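Local coordinates for protein LIN-41 (Caenorhabditis elegans, PDB 4UMG) that controls the onset of developmental plasticity as a TRIM-NHL protein, here represented by its filamin-type immunoglobulin-like domain, at residues A[5-11]-A[115-121]; A[105-111]-A[125-131]. Numbering follows the deposited sequence.

Interaction 1: residues A[5-11]-A[115-121]; sequences PCAKNSS and VKGTPIS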
# COMPACT_ATOMS: atom_id res chain seq x y z
N PRO A 5 -7.37 -9.86 9.33
CA PRO A 5 -6.48 -10.06 8.18
C PRO A 5 -5.21 -10.83 8.53
O PRO A 5 -4.80 -10.87 9.70
CB PRO A 5 -6.19 -8.64 7.71
CG PRO A 5 -6.29 -7.81 8.96
CD PRO A 5 -7.41 -8.43 9.73
N CYS A 6 -4.63 -11.48 7.52
CA CYS A 6 -3.43 -12.30 7.64
C CYS A 6 -2.41 -11.67 6.71
O CYS A 6 -2.66 -11.55 5.52
CB CYS A 6 -3.75 -13.74 7.25
SG CYS A 6 -2.30 -14.79 7.03
N ALA A 7 -1.25 -11.28 7.24
CA ALA A 7 -0.26 -10.63 6.41
C ALA A 7 0.18 -11.44 5.18
O ALA A 7 0.19 -10.90 4.07
CB ALA A 7 0.96 -10.25 7.26
N LYS A 8 0.53 -12.71 5.35
CA LYS A 8 1.01 -13.53 4.24
C LYS A 8 0.00 -13.75 3.14
O LYS A 8 0.40 -14.00 2.00
CB LYS A 8 1.59 -14.87 4.72
CG LYS A 8 0.64 -15.85 5.35
CD LYS A 8 1.46 -16.95 6.01
CE LYS A 8 0.61 -17.98 6.72
NZ LYS A 8 1.50 -19.08 7.21
N ASN A 9 -1.31 -13.68 3.48
CA ASN A 9 -2.35 -13.90 2.48
C ASN A 9 -2.86 -12.62 1.85
O ASN A 9 -3.66 -12.68 0.90
CB ASN A 9 -3.55 -14.70 3.06
CG ASN A 9 -3.20 -16.14 3.44
OD1 ASN A 9 -2.11 -16.67 3.13
ND2 ASN A 9 -4.09 -16.80 4.14
N SER A 10 -2.49 -11.47 2.42
CA SER A 10 -2.88 -10.13 1.94
C SER A 10 -1.88 -9.64 0.89
O SER A 10 -0.69 -9.94 0.99
CB SER A 10 -3.02 -9.15 3.10
OG SER A 10 -4.03 -9.66 3.96
N SER A 11 -2.36 -8.93 -0.13
CA SER A 11 -1.46 -8.50 -1.20
C SER A 11 -1.93 -7.24 -1.89
O SER A 11 -3.12 -6.93 -1.87
CB SER A 11 -1.35 -9.60 -2.25
OG SER A 11 -2.64 -9.91 -2.76
N VAL A 115 0.32 -5.88 8.28
CA VAL A 115 -0.94 -6.38 8.81
C VAL A 115 -0.54 -7.05 10.13
O VAL A 115 0.31 -7.95 10.13
CB VAL A 115 -1.66 -7.37 7.83
CG1 VAL A 115 -2.63 -8.27 8.58
CG2 VAL A 115 -2.39 -6.59 6.75
N LYS A 116 -1.07 -6.52 11.25
CA LYS A 116 -0.78 -7.00 12.62
C LYS A 116 0.73 -6.96 12.90
O LYS A 116 1.30 -7.85 13.55
CB LYS A 116 -1.36 -8.39 12.89
CG LYS A 116 -2.88 -8.45 12.80
CD LYS A 116 -3.32 -9.90 12.92
CE LYS A 116 -4.82 -10.03 12.80
NZ LYS A 116 -5.22 -11.45 12.65
N GLY A 117 1.38 -5.94 12.35
CA GLY A 117 2.81 -5.73 12.54
C GLY A 117 3.71 -6.53 11.64
O GLY A 117 4.92 -6.51 11.82
N THR A 118 3.16 -7.22 10.65
CA THR A 118 3.96 -8.02 9.74
C THR A 118 3.81 -7.53 8.30
O THR A 118 2.68 -7.41 7.85
CB THR A 118 3.54 -9.52 9.82
OG1 THR A 118 3.82 -10.00 11.13
CG2 THR A 118 4.25 -10.39 8.77
N PRO A 119 4.91 -7.37 7.53
CA PRO A 119 4.76 -6.94 6.11
C PRO A 119 3.90 -7.90 5.31
O PRO A 119 4.03 -9.14 5.47
CB PRO A 119 6.19 -6.95 5.58
CG PRO A 119 7.05 -6.71 6.82
CD PRO A 119 6.33 -7.48 7.91
N ILE A 120 3.01 -7.36 4.45
CA ILE A 120 2.17 -8.22 3.62
C ILE A 120 3.00 -8.84 2.52
O ILE A 120 4.15 -8.45 2.33
CB ILE A 120 0.94 -7.49 3.08
CG1 ILE A 120 1.32 -6.31 2.11
CG2 ILE A 120 0.05 -7.05 4.26
CD1 ILE A 120 0.15 -5.77 1.27
N SER A 121 2.39 -9.76 1.73
CA SER A 121 3.15 -10.38 0.63
C SER A 121 3.63 -9.30 -0.33
O SER A 121 2.87 -8.40 -0.70
CB SER A 121 2.29 -11.41 -0.10
OG SER A 121 1.22 -10.76 -0.76

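Interaction 2: residues A[105-111]-A[125-131]; sequences IEGSYTL and TTMDIRR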
# COMPACT_ATOMS: atom_id res chain seq x y z
N ILE A 105 7.90 14.73 -5.37
CA ILE A 105 9.18 14.71 -6.05
C ILE A 105 9.37 13.41 -6.85
O ILE A 105 8.79 12.37 -6.52
CB ILE A 105 10.36 15.02 -5.08
CG1 ILE A 105 10.51 13.95 -3.97
CG2 ILE A 105 10.24 16.43 -4.50
CD1 ILE A 105 11.85 14.02 -3.21
N GLU A 106 10.21 13.48 -7.89
CA GLU A 106 10.51 12.32 -8.73
C GLU A 106 11.46 11.40 -7.99
O GLU A 106 12.20 11.88 -7.14
CB GLU A 106 11.16 12.77 -10.06
CG GLU A 106 12.31 13.77 -9.89
CD GLU A 106 11.93 15.24 -9.97
OE1 GLU A 106 11.27 15.76 -9.03
OE2 GLU A 106 12.33 15.89 -10.97
N GLY A 107 11.49 10.13 -8.39
CA GLY A 107 12.45 9.19 -7.84
C GLY A 107 11.91 7.93 -7.20
O GLY A 107 10.76 7.55 -7.37
N SER A 108 12.79 7.28 -6.45
CA SER A 108 12.54 5.97 -5.87
C SER A 108 11.89 6.01 -4.49
O SER A 108 12.55 6.31 -3.51
CB SER A 108 13.84 5.18 -5.82
OG SER A 108 13.58 3.82 -5.57
N TYR A 109 10.58 5.78 -4.44
CA TYR A 109 9.82 5.74 -3.18
C TYR A 109 9.84 4.35 -2.57
O TYR A 109 10.03 3.36 -3.28
CB TYR A 109 8.35 6.16 -3.45
CG TYR A 109 8.18 7.65 -3.65
CD1 TYR A 109 8.75 8.31 -4.73
CD2 TYR A 109 7.40 8.41 -2.77
CE1 TYR A 109 8.58 9.67 -4.94
CE2 TYR A 109 7.25 9.79 -2.95
CZ TYR A 109 7.84 10.41 -4.03
OH TYR A 109 7.64 11.74 -4.23
N THR A 110 9.60 4.27 -1.26
CA THR A 110 9.56 3.00 -0.56
C THR A 110 8.16 2.83 -0.03
O THR A 110 7.63 3.76 0.57
CB THR A 110 10.53 2.98 0.61
OG1 THR A 110 11.82 3.36 0.13
CG2 THR A 110 10.63 1.60 1.24
N LEU A 111 7.59 1.63 -0.20
CA LEU A 111 6.26 1.34 0.31
C LEU A 111 6.35 0.15 1.22
O LEU A 111 7.01 -0.84 0.87
CB LEU A 111 5.35 0.95 -0.87
CG LEU A 111 3.95 0.39 -0.53
CD1 LEU A 111 3.06 1.44 0.16
CD2 LEU A 111 3.27 -0.16 -1.77
N THR A 125 8.57 -2.61 -0.74
CA THR A 125 8.86 -2.58 -2.15
C THR A 125 9.13 -1.14 -2.64
O THR A 125 8.92 -0.17 -1.91
CB THR A 125 7.70 -3.26 -2.89
OG1 THR A 125 8.03 -3.33 -4.27
CG2 THR A 125 6.35 -2.53 -2.67
N THR A 126 9.59 -1.03 -3.89
CA THR A 126 9.94 0.22 -4.55
C THR A 126 8.81 0.65 -5.45
O THR A 126 8.13 -0.20 -6.03
CB THR A 126 11.27 0.02 -5.33
OG1 THR A 126 12.35 -0.14 -4.39
CG2 THR A 126 11.61 1.14 -6.32
N MET A 127 8.64 1.99 -5.58
CA MET A 127 7.73 2.61 -6.54
C MET A 127 8.54 3.70 -7.22
O MET A 127 9.17 4.50 -6.54
CB MET A 127 6.46 3.19 -5.91
CG MET A 127 5.74 2.19 -5.01
SD MET A 127 4.28 2.88 -4.20
CE MET A 127 4.99 4.18 -3.19
N ASP A 128 8.55 3.69 -8.56
CA ASP A 128 9.31 4.66 -9.34
C ASP A 128 8.39 5.76 -9.79
O ASP A 128 7.47 5.51 -10.58
CB ASP A 128 10.00 3.98 -10.53
CG ASP A 128 11.10 3.06 -10.06
OD1 ASP A 128 11.98 3.52 -9.31
OD2 ASP A 128 11.04 1.85 -10.37
N ILE A 129 8.61 6.97 -9.27
CA ILE A 129 7.80 8.15 -9.64
C ILE A 129 8.56 8.96 -10.68
O ILE A 129 9.70 9.39 -10.45
CB ILE A 129 7.46 8.99 -8.38
CG1 ILE A 129 6.59 8.17 -7.38
CG2 ILE A 129 6.88 10.39 -8.70
CD1 ILE A 129 5.25 7.98 -7.65
N ARG A 130 7.90 9.21 -11.81
CA ARG A 130 8.48 9.95 -12.92
C ARG A 130 7.76 11.29 -13.12
O ARG A 130 6.60 11.43 -12.71
CB ARG A 130 8.43 9.07 -14.20
CG ARG A 130 7.10 9.13 -14.97
CD ARG A 130 7.00 8.15 -16.12
NE ARG A 130 6.42 6.88 -15.69
CZ ARG A 130 5.14 6.55 -15.81
NH1 ARG A 130 4.28 7.40 -16.37
NH2 ARG A 130 4.70 5.38 -15.38
N ARG A 131 8.41 12.27 -13.78
CA ARG A 131 7.78 13.57 -14.04
C ARG A 131 6.69 13.45 -15.13
O ARG A 131 5.76 14.27 -15.14
CB ARG A 131 8.85 14.65 -14.35
CG ARG A 131 8.84 15.26 -15.75
CD ARG A 131 10.03 16.17 -15.99
NE ARG A 131 11.25 15.42 -16.29
CZ ARG A 131 12.24 15.22 -15.43
NH1 ARG A 131 12.18 15.72 -14.21
NH2 ARG A 131 13.30 14.51 -15.79
O HOH W 1 12.79 2.30 -3.24
O HOH W 2 14.13 2.70 -8.07

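Interaction 1: residues A[5-11]-A[115-121]
Ser121 makes the shortest polar contact between residues 5-11 and 115-121: its OG donates to Ser10 O at 2.7 Å. The same carbonyl also receives the backbone amide, with Ser121 N 3.2 Å from Ser10 O and an N-H...O angle of 144°, so one acceptor takes two donors of a single serine. A second pull on that amide is weak, Ser121 N to Ala7 O being 3.4 Å with an angle of 132°. Toward the start of the N-terminal segment, Lys116 NZ donates to Pro5 O at 3.0 Å and also to the carbonyl of Ser3, so an extended lysine holds two backbone oxygens near the N-terminus.

Both segments belong to the filamin repeat. Val115 to Thr118 form the type I' turn that closes the hairpin of strands 107-115 and 118-130; Val115 N to Thr118 O, 2.8 Å, and Thr118 N to Val115 O, 3.0 Å, pair its ends, while Lys116 and Gly117 take the positive phi values of 57° and 83° this turn requires. The N-terminal segment lies against this hairpin end just before strand 11-12. Residues 7-9 have helical backbone angles, and Ser10 OG steadies their bend by bonding Cys6 O at 2.8 Å.

Ala7 loses 86 Å² in the contact: its CB sits 3.9 Å from Val115 CB and 3.6 Å from Thr118 CG2. Nearby, Pro5 CB meets Val115 CG1 at 3.7 Å, and Ser10 CB lies 3.9 Å from Ile120 CG2. Leu40 packs on Pro5, and Leu32 on Val115.

Interaction 2: residues A[105-111]-A[125-131]
Met127, Ile129 and Leu111 lose 89, 82 and 80 Å² respectively to this contact, and all three side chains project from the same sheet face as Tyr109 and Thr125. The methionine bends its methyl across to the other strand, placing CE 3.9 Å from Tyr109 CB and 4.0 Å from Leu111 CB. Leu111 CD2 also lies 4.0 Å from Thr125 CG2. Ile129 CG1 approaches Tyr109 CD1 to 3.4 Å, and the tyrosine hydroxyl donates to Ile105 O at 2.6 Å. Val77 and Tyr101 extend this apolar layer beyond the two strands.

Each residue of this row sits in a hydrogen-bonded pair. Tyr109 N to Met127 O is 2.8 Å and Met127 N to Tyr109 O 3.0 Å; Leu111 N to Thr125 O, 2.8 Å, and Gly107 N to Ile129 O, 2.8 Å, continue the register. Gly107, with phi 124° and psi -165°, has backbone angles that call for glycine. On the face of Ser108, Thr110, Thr126 and Asp128, water 2 joins Ser108 OG (2.8 Å) to Asp128 OD1 (2.6 Å). At the end, Glu106 OE2 pairs with NH1 of the poorly ordered Arg131 at 3.2 Å, while its OE1 engages Arg22. The strand axes, 4.6 Å apart at 145°, define a twisted antiparallel beta hairpin, one side turned to the core of the immunoglobulin-like beta-sandwich of filamin repeats.

Both interactions use the hairpin of strands 107-115 and 118-130, but at places 22 Å apart, centre to centre, and on opposite sides of the chain's centre. Interaction 2 joins the hairpin's own two strands, whereas interaction 1 brings a segment from near the N-terminus, 104 residues away in sequence, to its turn. Their chemistry differs accordingly. The strand pairing has six regular backbone bonds and buries 620 Å², with one apolar face and one hydrated polar face; the turn contact buries 464 Å² and depends on irregular bonds to Pro5 and Ser10 carbonyls. Each is partly buried and combines inward apolar residues with exposed ones at its margin.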